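Local coordinates for large exoprotein involved in heme utilization or adhesion (Yersinia kristensenii ATCC 33638, PDB 5E3E), which is the C-terminal toxin domain of a contact-dependent inhibition system, a member of the RNase A superfamily that probably cleaves RNA and is held here by its immunity protein, at residues L64-S70 and T89-I95; L4-H8 and I108-P112; R19-V25 and S77-G81. All blocks are in the same frame, centred on the assembly; numbering follows the deposited sequence.

Contact 1 of 3, residues L64-S70 and T89-I95. With NA (sodium ion), chain G.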
ATOM      1  N   LEU B  64      -2.287   6.934  -7.306  1.00 14.49           N
ATOM      2  CA  LEU B  64      -0.923   7.442  -7.155  1.00 14.98           C
ATOM      3  C   LEU B  64      -0.529   7.432  -5.670  1.00 15.38           C
ATOM      4  O   LEU B  64      -1.264   7.906  -4.810  1.00 14.75           O
ATOM      5  CB  LEU B  64      -0.793   8.857  -7.708  1.00 15.85           C
ATOM      6  CG  LEU B  64       0.609   9.513  -7.610  1.00 16.73           C
ATOM      7  CD1 LEU B  64       1.596   8.917  -8.606  1.00 17.46           C
ATOM      8  CD2 LEU B  64       0.493  11.003  -7.808  1.00 17.50           C
ATOM      9  N   GLU B  65       0.648   6.887  -5.415  1.00 15.65           N
ATOM     10  CA  GLU B  65       1.285   6.881  -4.091  1.00 16.55           C
ATOM     11  C   GLU B  65       2.115   8.137  -3.915  1.00 17.08           C
ATOM     12  O   GLU B  65       2.946   8.454  -4.773  1.00 16.88           O
ATOM     13  CB  GLU B  65       2.232   5.670  -4.023  1.00 17.16           C
ATOM     14  CG  GLU B  65       3.136   5.610  -2.798  1.00 17.99           C
ATOM     15  CD  GLU B  65       4.155   4.484  -2.860  1.00 18.92           C
ATOM     16  OE1 GLU B  65       4.018   3.553  -3.718  1.00 18.78           O
ATOM     17  OE2 GLU B  65       5.088   4.518  -1.994  1.00 19.23           O
ATOM     18  N   ILE B  66       1.936   8.847  -2.799  1.00 17.52           N
ATOM     19  CA  ILE B  66       2.803   9.944  -2.489  1.00 19.34           C
ATOM     20  C   ILE B  66       3.279   9.744  -1.074  1.00 18.97           C
ATOM     21  O   ILE B  66       2.488   9.481  -0.177  1.00 18.64           O
ATOM     22  CB  ILE B  66       2.159  11.328  -2.674  1.00 21.10           C
ATOM     23  CG1 ILE B  66       0.947  11.501  -1.797  1.00 22.00           C
ATOM     24  CG2 ILE B  66       1.757  11.528  -4.147  1.00 21.32           C
ATOM     25  CD1 ILE B  66       0.521  12.942  -1.598  1.00 23.74           C
ATOM     26  N   ASP B  67       4.580   9.843  -0.903  1.00 19.35           N
ATOM     27  CA  ASP B  67       5.208   9.548   0.375  1.00 20.14           C
ATOM     28  C   ASP B  67       5.677  10.817   1.041  1.00 19.97           C
ATOM     29  O   ASP B  67       5.876  11.858   0.391  1.00 20.24           O
ATOM     30  CB  ASP B  67       6.327   8.522   0.175  1.00 21.44           C
ATOM     31  CG  ASP B  67       5.783   7.164  -0.305  1.00 22.86           C
ATOM     32  OD1 ASP B  67       4.921   6.587   0.392  1.00 24.76           O
ATOM     33  OD2 ASP B  67       6.184   6.686  -1.381  1.00 24.05           O
ATOM     34  N   TYR B  68       5.757  10.744   2.367  1.00 19.44           N
ATOM     35  CA  TYR B  68       6.115  11.843   3.230  1.00 20.15           C
ATOM     36  C   TYR B  68       7.219  11.292   4.117  1.00 20.20           C
ATOM     37  O   TYR B  68       7.087  10.183   4.647  1.00 18.46           O
ATOM     38  CB  TYR B  68       4.916  12.206   4.085  1.00 20.58           C
ATOM     39  CG  TYR B  68       5.209  13.144   5.246  1.00 21.64           C
ATOM     40  CD1 TYR B  68       5.302  14.513   5.038  1.00 22.52           C
ATOM     41  CD2 TYR B  68       5.380  12.658   6.535  1.00 21.72           C
ATOM     42  CE1 TYR B  68       5.554  15.364   6.074  1.00 22.65           C
ATOM     43  CE2 TYR B  68       5.610  13.517   7.604  1.00 22.05           C
ATOM     44  CZ  TYR B  68       5.706  14.872   7.356  1.00 23.15           C
ATOM     45  OH  TYR B  68       5.949  15.764   8.388  1.00 23.92           O
ATOM     46  N   GLN B  69       8.318  12.035   4.244  1.00 21.59           N
ATOM     47  CA  GLN B  69       9.407  11.648   5.102  1.00 23.04           C
ATOM     48  C   GLN B  69       9.638  12.765   6.133  1.00 22.59           C
ATOM     49  O   GLN B  69       9.541  13.953   5.823  1.00 22.03           O
ATOM     50  CB  GLN B  69      10.679  11.395   4.276  1.00 26.63           C
ATOM     51  CG  GLN B  69      10.530  10.291   3.221  1.00 29.73           C
ATOM     52  CD  GLN B  69       9.949  10.781   1.892  1.00 34.69           C
ATOM     53  OE1 GLN B  69      10.215  11.918   1.454  1.00 40.95           O
ATOM     54  NE2 GLN B  69       9.168   9.916   1.226  1.00 36.67           N
ATOM     55  N   SER B  70       9.870  12.378   7.377  1.00 21.57           N
ATOM     56  CA  SER B  70      10.241  13.344   8.408  1.00 21.88           C
ATOM     57  C   SER B  70      11.065  12.670   9.480  1.00 21.91           C
ATOM     58  O   SER B  70      11.257  11.446   9.418  1.00 20.99           O
ATOM     59  CB  SER B  70       8.981  13.960   9.039  1.00 21.44           C
ATOM     60  OG  SER B  70       8.508  13.207  10.162  1.00 20.58           O
ATOM     61  N   THR B  89       7.602   8.144  11.811  1.00 16.95           N
ATOM     62  CA  THR B  89       7.835   9.505  11.344  1.00 16.53           C
ATOM     63  C   THR B  89       7.491   9.732   9.854  1.00 15.77           C
ATOM     64  O   THR B  89       7.391  10.872   9.406  1.00 15.66           O
ATOM     65  CB  THR B  89       9.307   9.863  11.554  1.00 17.31           C
ATOM     66  OG1 THR B  89      10.147   8.947  10.828  1.00 17.63           O
ATOM     67  CG2 THR B  89       9.672   9.765  13.055  1.00 17.69           C
ATOM     68  N   ASN B  90       7.318   8.658   9.098  1.00 15.22           N
ATOM     69  CA  ASN B  90       7.012   8.765   7.672  1.00 15.21           C
ATOM     70  C   ASN B  90       5.538   8.446   7.408  1.00 14.14           C
ATOM     71  O   ASN B  90       4.868   7.911   8.259  1.00 13.60           O
ATOM     72  CB  ASN B  90       7.846   7.776   6.910  1.00 15.97           C
ATOM     73  CG  ASN B  90       9.313   8.115   6.944  1.00 17.61           C
ATOM     74  OD1 ASN B  90       9.714   9.199   7.366  1.00 17.64           O
ATOM     75  ND2 ASN B  90      10.135   7.175   6.459  1.00 19.43           N
ATOM     76  N   ALA B  91       5.061   8.737   6.212  1.00 13.71           N
ATOM     77  CA  ALA B  91       3.672   8.437   5.868  1.00 13.27           C
ATOM     78  C   ALA B  91       3.452   8.180   4.400  1.00 13.15           C
ATOM     79  O   ALA B  91       4.285   8.516   3.578  1.00 13.59           O
ATOM     80  CB  ALA B  91       2.769   9.570   6.309  1.00 13.39           C
ATOM     81  N   ARG B  92       2.288   7.659   4.062  1.00 13.11           N
ATOM     82  CA  ARG B  92       1.975   7.387   2.665  1.00 13.47           C
ATOM     83  C   ARG B  92       0.555   7.824   2.507  1.00 13.41           C
ATOM     84  O   ARG B  92      -0.301   7.503   3.325  1.00 12.81           O
ATOM     85  CB  ARG B  92       2.125   5.904   2.345  1.00 14.10           C
ATOM     86  CG  ARG B  92       1.770   5.513   0.906  1.00 14.65           C
ATOM     87  CD  ARG B  92       2.006   4.025   0.619  1.00 15.20           C
ATOM     88  NE  ARG B  92       3.437   3.763   0.810  1.00 15.93           N
ATOM     89  CZ  ARG B  92       3.954   2.742   1.483  1.00 16.97           C
ATOM     90  NH1 ARG B  92       3.194   1.790   2.003  1.00 17.27           N
ATOM     91  NH2 ARG B  92       5.270   2.659   1.597  1.00 18.70           N
ATOM     92  N   ILE B  93       0.308   8.540   1.418  1.00 13.64           N
ATOM     93  CA  ILE B  93      -1.032   8.925   1.026  1.00 14.11           C
ATOM     94  C   ILE B  93      -1.335   8.286  -0.311  1.00 13.77           C
ATOM     95  O   ILE B  93      -0.463   8.230  -1.163  1.00 14.04           O
ATOM     96  CB  ILE B  93      -1.133  10.478   0.850  1.00 14.88           C
ATOM     97  CG1 ILE B  93      -0.571  11.242   2.075  1.00 15.69           C
ATOM     98  CG2 ILE B  93      -2.550  10.886   0.517  1.00 15.23           C
ATOM     99  CD1 ILE B  93      -1.113  10.899   3.389  1.00 16.21           C
ATOM    100  N   ILE B  94      -2.554   7.802  -0.510  1.00 13.36           N
ATOM    101  CA  ILE B  94      -2.939   7.257  -1.809  1.00 13.75           C
ATOM    102  C   ILE B  94      -4.030   8.139  -2.363  1.00 14.10           C
ATOM    103  O   ILE B  94      -5.051   8.344  -1.682  1.00 14.05           O
ATOM    104  CB  ILE B  94      -3.481   5.809  -1.714  1.00 13.74           C
ATOM    105  CG1 ILE B  94      -2.461   4.842  -1.088  1.00 14.43           C
ATOM    106  CG2 ILE B  94      -3.923   5.285  -3.093  1.00 13.97           C
ATOM    107  CD1 ILE B  94      -1.115   4.872  -1.727  1.00 15.21           C
ATOM    108  N   ILE B  95      -3.841   8.626  -3.585  1.00 15.01           N
ATOM    109  CA  ILE B  95      -4.852   9.431  -4.266  1.00 16.24           C
ATOM    110  C   ILE B  95      -5.345   8.743  -5.522  1.00 17.01           C
ATOM    111  O   ILE B  95      -4.725   7.813  -6.026  1.00 16.01           O
ATOM    112  CB  ILE B  95      -4.352  10.851  -4.578  1.00 16.97           C
ATOM    113  CG1 ILE B  95      -3.248  10.857  -5.648  1.00 17.81           C
ATOM    114  CG2 ILE B  95      -3.885  11.516  -3.313  1.00 17.00           C
ATOM    115  CD1 ILE B  95      -2.915  12.244  -6.166  1.00 18.61           C
TER
HETATM  116 NA    NA G 301      11.657   9.118   9.028  1.00 32.50          NA
HETATM  117  O   HOH W   1       6.116   6.284   3.174  1.00 23.13           O
HETATM  118  O   HOH W   2      13.275   9.339  10.702  1.00 29.93           O
HETATM  119  O   HOH W   3      11.530   6.732   9.199  1.00 29.75           O
HETATM  120  O   HOH W   4      13.150   8.985   7.321  1.00 33.31           O
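R92 meets two acids of the neighbouring strand with a single nitrogen: its NE forms a salt bridge to D67 OD1 at 3.2 Å and a weaker, more bent one to E65 OE2 at 3.3 Å. The D67 carboxylate offers its syn lone pair, and its plane stands 82° from that of the guanidinium. An extended chain with CG anti to the backbone N (chi1 178°) and a bend at chi3 brings NE up to both carboxylates. The stronger partners of R92 and E65 are D74 and R15 of the CdiI immunity protein, so the network continues across the toxin-immunity interface. Beyond Y68 a sodium ion joins the two segments through S70 O, T89 OG1 and N90 OD1, and three waters complete its six ligands. T89 and N90 supply side-chain oxygens and S70 its main-chain carbonyl, all neutral oxygen ligands that suit sodium. N90 OD1 also accepts from S70 N, while S70 OG gives a short bond of 2.7 Å to T89 O. Strands 63-68 and 86-97 pair antiparallel within the sheet of this RNase A-like domain. L64-I95, I66-I93 and Y68-A91 are the hydrogen-bonded pairs; the bond from I93 N to I66 O, 2.9 Å long, is almost straight. On the face opposite the charges, I66 CG1 presses on I93 CB at 3.5 Å, and L64 lies alongside I95. A91 is small enough to admit the Y68 ring, whose CD2 comes within 4.1 Å of A91 CB. Helix 34-47 covers I66 and Y68, and helix 49-58 covers L64 and I95.

Contact 2 of 3, residues L4-H8 and I108-P112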
ATOM      1  N   LEU B   4     -11.575   6.909   4.054  1.00 17.84           N
ATOM      2  CA  LEU B   4     -10.814   5.819   4.665  1.00 17.84           C
ATOM      3  C   LEU B   4      -9.624   6.274   5.489  1.00 16.40           C
ATOM      4  O   LEU B   4      -9.190   5.560   6.389  1.00 15.45           O
ATOM      5  CB  LEU B   4     -10.370   4.779   3.647  1.00 18.98           C
ATOM      6  CG  LEU B   4     -11.552   4.055   2.958  1.00 21.02           C
ATOM      7  CD1 LEU B   4     -11.042   3.087   1.937  1.00 22.27           C
ATOM      8  CD2 LEU B   4     -12.471   3.336   3.920  1.00 21.99           C
ATOM      9  N   ILE B   5      -9.124   7.458   5.236  1.00 16.02           N
ATOM     10  CA  ILE B   5      -8.054   7.977   6.091  1.00 16.13           C
ATOM     11  C   ILE B   5      -8.514   7.990   7.554  1.00 15.63           C
ATOM     12  O   ILE B   5      -7.700   7.881   8.456  1.00 14.89           O
ATOM     13  CB  ILE B   5      -7.569   9.377   5.652  1.00 17.12           C
ATOM     14  CG1 ILE B   5      -6.253   9.769   6.331  1.00 17.88           C
ATOM     15  CG2 ILE B   5      -8.630  10.447   5.891  1.00 17.53           C
ATOM     16  CD1 ILE B   5      -5.392  10.637   5.467  1.00 19.12           C
ATOM     17  N   ASP B   6      -9.828   8.087   7.790  1.00 15.70           N
ATOM     18  CA  ASP B   6     -10.316   8.164   9.170  1.00 16.48           C
ATOM     19  C   ASP B   6     -10.147   6.866   9.930  1.00 15.64           C
ATOM     20  O   ASP B   6     -10.189   6.866  11.191  1.00 15.83           O
ATOM     21  CB  ASP B   6     -11.780   8.639   9.211  1.00 18.16           C
ATOM     22  CG  ASP B   6     -11.945  10.067   8.692  1.00 20.60           C
ATOM     23  OD1 ASP B   6     -10.983  10.861   8.792  1.00 22.94           O
ATOM     24  OD2 ASP B   6     -13.031  10.412   8.168  1.00 22.02           O
ATOM     25  N   ARG B   7      -9.929   5.767   9.203  1.00 15.05           N
ATOM     26  CA  ARG B   7      -9.567   4.478   9.829  1.00 15.27           C
ATOM     27  C   ARG B   7      -8.142   4.536  10.437  1.00 13.93           C
ATOM     28  O   ARG B   7      -7.717   3.593  11.130  1.00 13.88           O
ATOM     29  CB  ARG B   7      -9.620   3.346   8.794  1.00 16.64           C
ATOM     30  CG  ARG B   7     -11.031   3.092   8.314  1.00 18.42           C
ATOM     31  CD  ARG B   7     -11.091   2.247   7.068  1.00 20.31           C
ATOM     32  NE  ARG B   7     -10.082   1.215   7.045  1.00 22.13           N
ATOM     33  CZ  ARG B   7     -10.035   0.143   7.842  1.00 24.21           C
ATOM     34  NH1 ARG B   7     -10.952  -0.053   8.764  1.00 25.52           N
ATOM     35  NH2 ARG B   7      -9.029  -0.724   7.706  1.00 24.88           N
ATOM     36  N   HIS B   8      -7.436   5.628  10.184  1.00 12.81           N
ATOM     37  CA  HIS B   8      -6.001   5.799  10.551  1.00 12.53           C
ATOM     38  C   HIS B   8      -5.763   7.134  11.234  1.00 12.67           C
ATOM     39  O   HIS B   8      -4.667   7.717  11.130  1.00 12.83           O
ATOM     40  CB  HIS B   8      -5.117   5.668   9.318  1.00 12.57           C
ATOM     41  CG  HIS B   8      -5.396   4.427   8.547  1.00 12.54           C
ATOM     42  ND1 HIS B   8      -4.897   3.204   8.909  1.00 12.79           N
ATOM     43  CD2 HIS B   8      -6.188   4.204   7.467  1.00 12.68           C
ATOM     44  CE1 HIS B   8      -5.340   2.282   8.071  1.00 13.36           C
ATOM     45  NE2 HIS B   8      -6.151   2.859   7.208  1.00 13.14           N
ATOM     46  N   ILE B 108      -7.746   8.789  -1.243  1.00 17.57           N
ATOM     47  CA  ILE B 108      -8.376   7.501  -0.983  1.00 17.24           C
ATOM     48  C   ILE B 108      -8.123   7.098   0.453  1.00 16.29           C
ATOM     49  O   ILE B 108      -9.040   6.733   1.167  1.00 16.87           O
ATOM     50  CB  ILE B 108      -7.823   6.424  -1.926  1.00 17.46           C
ATOM     51  CG1 ILE B 108      -8.205   6.798  -3.375  1.00 17.85           C
ATOM     52  CG2 ILE B 108      -8.368   5.055  -1.586  1.00 18.13           C
ATOM     53  CD1 ILE B 108      -9.700   6.817  -3.680  1.00 19.00           C
ATOM     54  N   THR B 109      -6.858   7.146   0.848  1.00 14.89           N
ATOM     55  CA  THR B 109      -6.493   6.867   2.249  1.00 14.70           C
ATOM     56  C   THR B 109      -5.087   7.368   2.512  1.00 13.79           C
ATOM     57  O   THR B 109      -4.429   7.910   1.627  1.00 13.63           O
ATOM     58  CB  THR B 109      -6.607   5.353   2.570  1.00 14.97           C
ATOM     59  OG1 THR B 109      -6.540   5.120   3.991  1.00 15.42           O
ATOM     60  CG2 THR B 109      -5.592   4.557   1.846  1.00 14.83           C
ATOM     61  N   GLY B 110      -4.663   7.223   3.755  1.00 13.17           N
ATOM     62  CA  GLY B 110      -3.289   7.558   4.104  1.00 12.68           C
ATOM     63  C   GLY B 110      -3.019   7.136   5.537  1.00 12.46           C
ATOM     64  O   GLY B 110      -3.934   7.006   6.325  1.00 12.77           O
ATOM     65  N   TYR B 111      -1.738   6.937   5.860  1.00 12.07           N
ATOM     66  CA  TYR B 111      -1.359   6.469   7.181  1.00 12.29           C
ATOM     67  C   TYR B 111       0.139   6.516   7.380  1.00 12.50           C
ATOM     68  O   TYR B 111       0.907   6.577   6.409  1.00 12.24           O
ATOM     69  CB  TYR B 111      -1.835   5.040   7.424  1.00 12.34           C
ATOM     70  CG  TYR B 111      -1.723   4.076   6.236  1.00 12.07           C
ATOM     71  CD1 TYR B 111      -0.492   3.562   5.817  1.00 12.00           C
ATOM     72  CD2 TYR B 111      -2.865   3.695   5.559  1.00 12.26           C
ATOM     73  CE1 TYR B 111      -0.426   2.678   4.725  1.00 12.10           C
ATOM     74  CE2 TYR B 111      -2.824   2.808   4.506  1.00 12.45           C
ATOM     75  CZ  TYR B 111      -1.602   2.308   4.102  1.00 12.39           C
ATOM     76  OH  TYR B 111      -1.634   1.430   3.066  1.00 12.98           O
ATOM     77  N   PRO B 112       0.575   6.430   8.640  1.00 13.16           N
ATOM     78  CA  PRO B 112       2.026   6.421   8.872  1.00 13.68           C
ATOM     79  C   PRO B 112       2.668   5.143   8.344  1.00 14.41           C
ATOM     80  O   PRO B 112       1.996   4.095   8.291  1.00 13.82           O
ATOM     81  CB  PRO B 112       2.148   6.476  10.384  1.00 14.05           C
ATOM     82  CG  PRO B 112       0.851   7.043  10.878  1.00 14.09           C
ATOM     83  CD  PRO B 112      -0.188   6.609   9.882  1.00 13.72           C
TER
HETATM   84  O   HOH W   5     -11.730   7.000   1.100  1.00 16.10           O
HETATM   85  O   HOH W   6      -9.689   9.364   2.938  1.00 17.85           O
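The rings of H8 and Y111 meet edge-to-face: CD2 on the edge of Y111 sits 3.7 Å above the plane of the imidazole of H8, over its centre. Their planes are inclined at 55° and their centroids lie 4.9 Å apart, a tilted version of the T-shaped stack. Both side chains point the same way, side by side, and Y111 CB adds to the packing by touching H8 CB. With CG placed between its own N and carbonyl carbon (chi1 39°), the tyrosine ring is brought alongside the histidine.

H8 crosses T109 at a slant, its CD2 3.6 Å from T109 OG1. That hydroxyl lies anti to the backbone N of T109 (chi1 -167°), on the side of L4 and H8. I5 packs on the backbone of G110, its CG1 reaching G110 O at 3.6 Å while CD1 lies over G110 N and CA; the absence of a side chain on G110 lets the isoleucine come down onto the backbone. L4 turns its CB to I108 O, 3.4 Å away. The 3-10 segment 4-7 thus lies across strand 108-112, where I108 and T109 both face I94 in a classic beta bulge.

No direct hydrogen bond joins the two segments. Water 5 bridges L4 N to I108 O, water 6 accepts from I5 N and donates weakly to the same I108 O, and the buried N and O of G110 find no partner in the model. The polar ends are used otherwise: H8 ND1 binds S29 O, while H8 NE2 and T109 OG1 both bind D21 of the CdiI immunity protein, and Y111 OH is hydrogen-bonded to Q20 N of that chain. Apolar and ring packing therefore holds the polar groups of H8, T109 and Y111 together, and the immunity protein binds all three.

Contact 3 of 3, residues R19-V25 and S77-G81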
ATOM      1  N   ARG B  19      -6.497  -5.469  14.509  1.00 15.81           N
ATOM      2  CA  ARG B  19      -6.333  -5.633  13.055  1.00 16.03           C
ATOM      3  C   ARG B  19      -5.191  -6.577  12.698  1.00 16.40           C
ATOM      4  O   ARG B  19      -5.281  -7.329  11.714  1.00 16.98           O
ATOM      5  CB  ARG B  19      -6.087  -4.294  12.403  1.00 16.15           C
ATOM      6  CG  ARG B  19      -7.241  -3.326  12.516  1.00 16.28           C
ATOM      7  CD  ARG B  19      -6.827  -1.991  11.949  1.00 16.35           C
ATOM      8  NE  ARG B  19      -7.897  -1.025  12.121  1.00 16.49           N
ATOM      9  CZ  ARG B  19      -7.844   0.259  11.776  1.00 16.43           C
ATOM     10  NH1 ARG B  19      -6.784   0.784  11.190  1.00 16.15           N
ATOM     11  NH2 ARG B  19      -8.889   1.025  12.015  1.00 17.21           N
ATOM     12  N   VAL B  20      -4.114  -6.570  13.482  1.00 16.31           N
ATOM     13  CA  VAL B  20      -2.974  -7.432  13.179  1.00 17.38           C
ATOM     14  C   VAL B  20      -3.053  -8.817  13.812  1.00 19.52           C
ATOM     15  O   VAL B  20      -2.103  -9.587  13.706  1.00 21.34           O
ATOM     16  CB  VAL B  20      -1.621  -6.803  13.518  1.00 16.61           C
ATOM     17  CG1 VAL B  20      -1.407  -5.571  12.677  1.00 16.64           C
ATOM     18  CG2 VAL B  20      -1.477  -6.507  15.004  1.00 16.58           C
ATOM     19  N   SER B  21      -4.131  -9.145  14.510  1.00 21.37           N
ATOM     20  CA  SER B  21      -4.256 -10.510  15.049  1.00 23.02           C
ATOM     21  C   SER B  21      -5.419 -11.187  14.366  1.00 23.97           C
ATOM     22  O   SER B  21      -5.231 -12.064  13.519  1.00 26.34           O
ATOM     23  CB  SER B  21      -4.381 -10.476  16.572  1.00 23.52           C
ATOM     24  OG  SER B  21      -5.385  -9.579  16.967  1.00 24.11           O
ATOM     25  N   THR B  22      -6.613 -10.736  14.686  1.00 25.77           N
ATOM     26  CA  THR B  22      -7.845 -11.214  14.030  1.00 27.09           C
ATOM     27  C   THR B  22      -7.929 -10.835  12.538  1.00 27.53           C
ATOM     28  O   THR B  22      -8.392 -11.619  11.695  1.00 27.31           O
ATOM     29  CB  THR B  22      -9.054 -10.628  14.772  1.00 28.47           C
ATOM     30  OG1 THR B  22      -8.956 -10.969  16.184  1.00 30.55           O
ATOM     31  CG2 THR B  22     -10.385 -11.138  14.168  1.00 30.51           C
ATOM     32  N   GLY B  23      -7.513  -9.618  12.220  1.00 26.82           N
ATOM     33  CA  GLY B  23      -7.469  -9.169  10.821  1.00 26.49           C
ATOM     34  C   GLY B  23      -6.337  -9.807  10.055  1.00 25.83           C
ATOM     35  O   GLY B  23      -5.672 -10.735  10.571  1.00 26.95           O
ATOM     36  N   ASN B  24      -6.151  -9.357   8.812  1.00 24.08           N
ATOM     37  CA  ASN B  24      -5.254 -10.039   7.869  1.00 23.51           C
ATOM     38  C   ASN B  24      -4.184  -9.111   7.239  1.00 20.29           C
ATOM     39  O   ASN B  24      -3.707  -9.325   6.080  1.00 20.09           O
ATOM     40  CB  ASN B  24      -6.058 -10.700   6.781  1.00 25.01           C
ATOM     41  CG  ASN B  24      -6.865  -9.703   5.987  1.00 26.41           C
ATOM     42  OD1 ASN B  24      -6.852  -8.517   6.302  1.00 26.72           O
ATOM     43  ND2 ASN B  24      -7.566 -10.168   4.939  1.00 27.91           N
ATOM     44  N   VAL B  25      -3.847  -8.065   7.982  1.00 18.44           N
ATOM     45  CA  VAL B  25      -2.789  -7.166   7.601  1.00 17.74           C
ATOM     46  C   VAL B  25      -1.548  -7.486   8.385  1.00 16.88           C
ATOM     47  O   VAL B  25      -1.619  -8.011   9.532  1.00 16.58           O
ATOM     48  CB  VAL B  25      -3.145  -5.659   7.804  1.00 17.72           C
ATOM     49  CG1 VAL B  25      -4.168  -5.218   6.777  1.00 18.54           C
ATOM     50  CG2 VAL B  25      -3.590  -5.380   9.238  1.00 17.57           C
ATOM     51  N   SER B  77       2.409   2.575  15.019  1.00 14.10           N
ATOM     52  CA  SER B  77       2.280   1.365  14.227  1.00 14.48           C
ATOM     53  C   SER B  77       2.459   0.143  15.094  1.00 14.40           C
ATOM     54  O   SER B  77       3.257   0.141  16.013  1.00 14.44           O
ATOM     55  CB  SER B  77       3.301   1.361  13.099  1.00 14.97           C
ATOM     56  OG  SER B  77       3.171   0.196  12.275  1.00 16.11           O
ATOM     57  N   VAL B  78       1.706  -0.899  14.768  1.00 14.17           N
ATOM     58  CA  VAL B  78       1.888  -2.205  15.335  1.00 14.83           C
ATOM     59  C   VAL B  78       2.023  -3.228  14.200  1.00 15.24           C
ATOM     60  O   VAL B  78       1.510  -3.038  13.097  1.00 14.89           O
ATOM     61  CB  VAL B  78       0.748  -2.607  16.292  1.00 14.76           C
ATOM     62  CG1 VAL B  78       0.687  -1.627  17.468  1.00 14.99           C
ATOM     63  CG2 VAL B  78      -0.586  -2.700  15.572  1.00 14.37           C
ATOM     64  N   SER B  79       2.703  -4.316  14.532  1.00 16.53           N
ATOM     65  CA  SER B  79       2.982  -5.407  13.585  1.00 17.93           C
ATOM     66  C   SER B  79       2.561  -6.777  14.125  1.00 18.61           C
ATOM     67  O   SER B  79       2.631  -7.030  15.318  1.00 17.63           O
ATOM     68  CB  SER B  79       4.497  -5.428  13.274  1.00 19.08           C
ATOM     69  OG  SER B  79       4.805  -4.330  12.424  1.00 20.90           O
ATOM     70  N   ARG B  80       2.144  -7.659  13.225  1.00 19.40           N
ATOM     71  CA  ARG B  80       1.764  -9.017  13.585  1.00 21.39           C
ATOM     72  C   ARG B  80       2.857  -9.719  14.372  1.00 22.66           C
ATOM     73  O   ARG B  80       4.039  -9.556  14.097  1.00 23.29           O
ATOM     74  CB  ARG B  80       1.429  -9.825  12.310  1.00 23.22           C
ATOM     75  CG  ARG B  80       0.732 -11.137  12.583  1.00 25.50           C
ATOM     76  CD  ARG B  80       0.188 -11.743  11.291  1.00 27.10           C
ATOM     77  NE  ARG B  80      -0.894 -10.904  10.803  1.00 28.46           N
ATOM     78  CZ  ARG B  80      -2.183 -11.110  11.067  1.00 28.80           C
ATOM     79  NH1 ARG B  80      -3.085 -10.261  10.596  1.00 28.48           N
ATOM     80  NH2 ARG B  80      -2.575 -12.159  11.791  1.00 29.78           N
ATOM     81  N   GLY B  81       2.462 -10.467  15.387  1.00 23.18           N
ATOM     82  CA  GLY B  81       3.420 -11.249  16.157  1.00 24.10           C
ATOM     83  C   GLY B  81       3.950 -10.576  17.404  1.00 23.89           C
ATOM     84  O   GLY B  81       4.630 -11.219  18.203  1.00 25.70           O
TER
HETATM   85  O   HOH W   7      -0.411 -10.500  16.053  1.00 25.80           O
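Over one face of the R80 guanidinium lies V20 O, 3.0 Å above the plane and over its centre, while the carbonyl oxygens of G23 and V25 meet it at the edge, near its plane. Here an arginine just beyond strand 75-79 is wrapped by the loop that joins helix 13-19 to strand 27-31. Arginine suits the place because its several N-H groups can serve several backbone carbonyls at once. NH1 of R80 donates to G23 O at 2.6 Å and to V25 O at 2.9 Å, and NE also reaches V25 O, giving a side-on grip on that one oxygen. NH2 of R80 takes S21 O at 3.2 Å, tilted 24° from the guanidinium plane. The chain leaves its backbone extended, then bends at chi3 (-68°), which turns the flat group into the curve of the loop. Beside it, the branched V20 and V78 cross with their CG2 atoms 4.0 Å apart, and L16 and L17 of helix 13-19 also touch V78. N24 ND2 is hydrogen-bonded to E23 of the CdiI immunity protein. Water 7 links the segments once more, donating to V20 O at 3.0 Å and accepting from G81 N.

Overall arrangement
Contacts 1 and 2 share the middle of the antiparallel sheet: strand 86-97 pairs with strand 63-68 on one side and strand 105-113 on the other, and the centres of the two contacts lie about 11 Å apart. Contact 3 lies farther out, its centre about 17 Å from that of the chain and, centre to centre, about 21 Å from contact 1 and about 16 Å from contact 2. It reaches the sheet through strand 75-79, and R19 NH2 joins it to R7 O of contact 2. Along the chain, contact 2 encloses both others, whose segments alternate. Contact 2 lays the N-terminal segment on the last strand, and all three contacts reach the CdiI immunity protein.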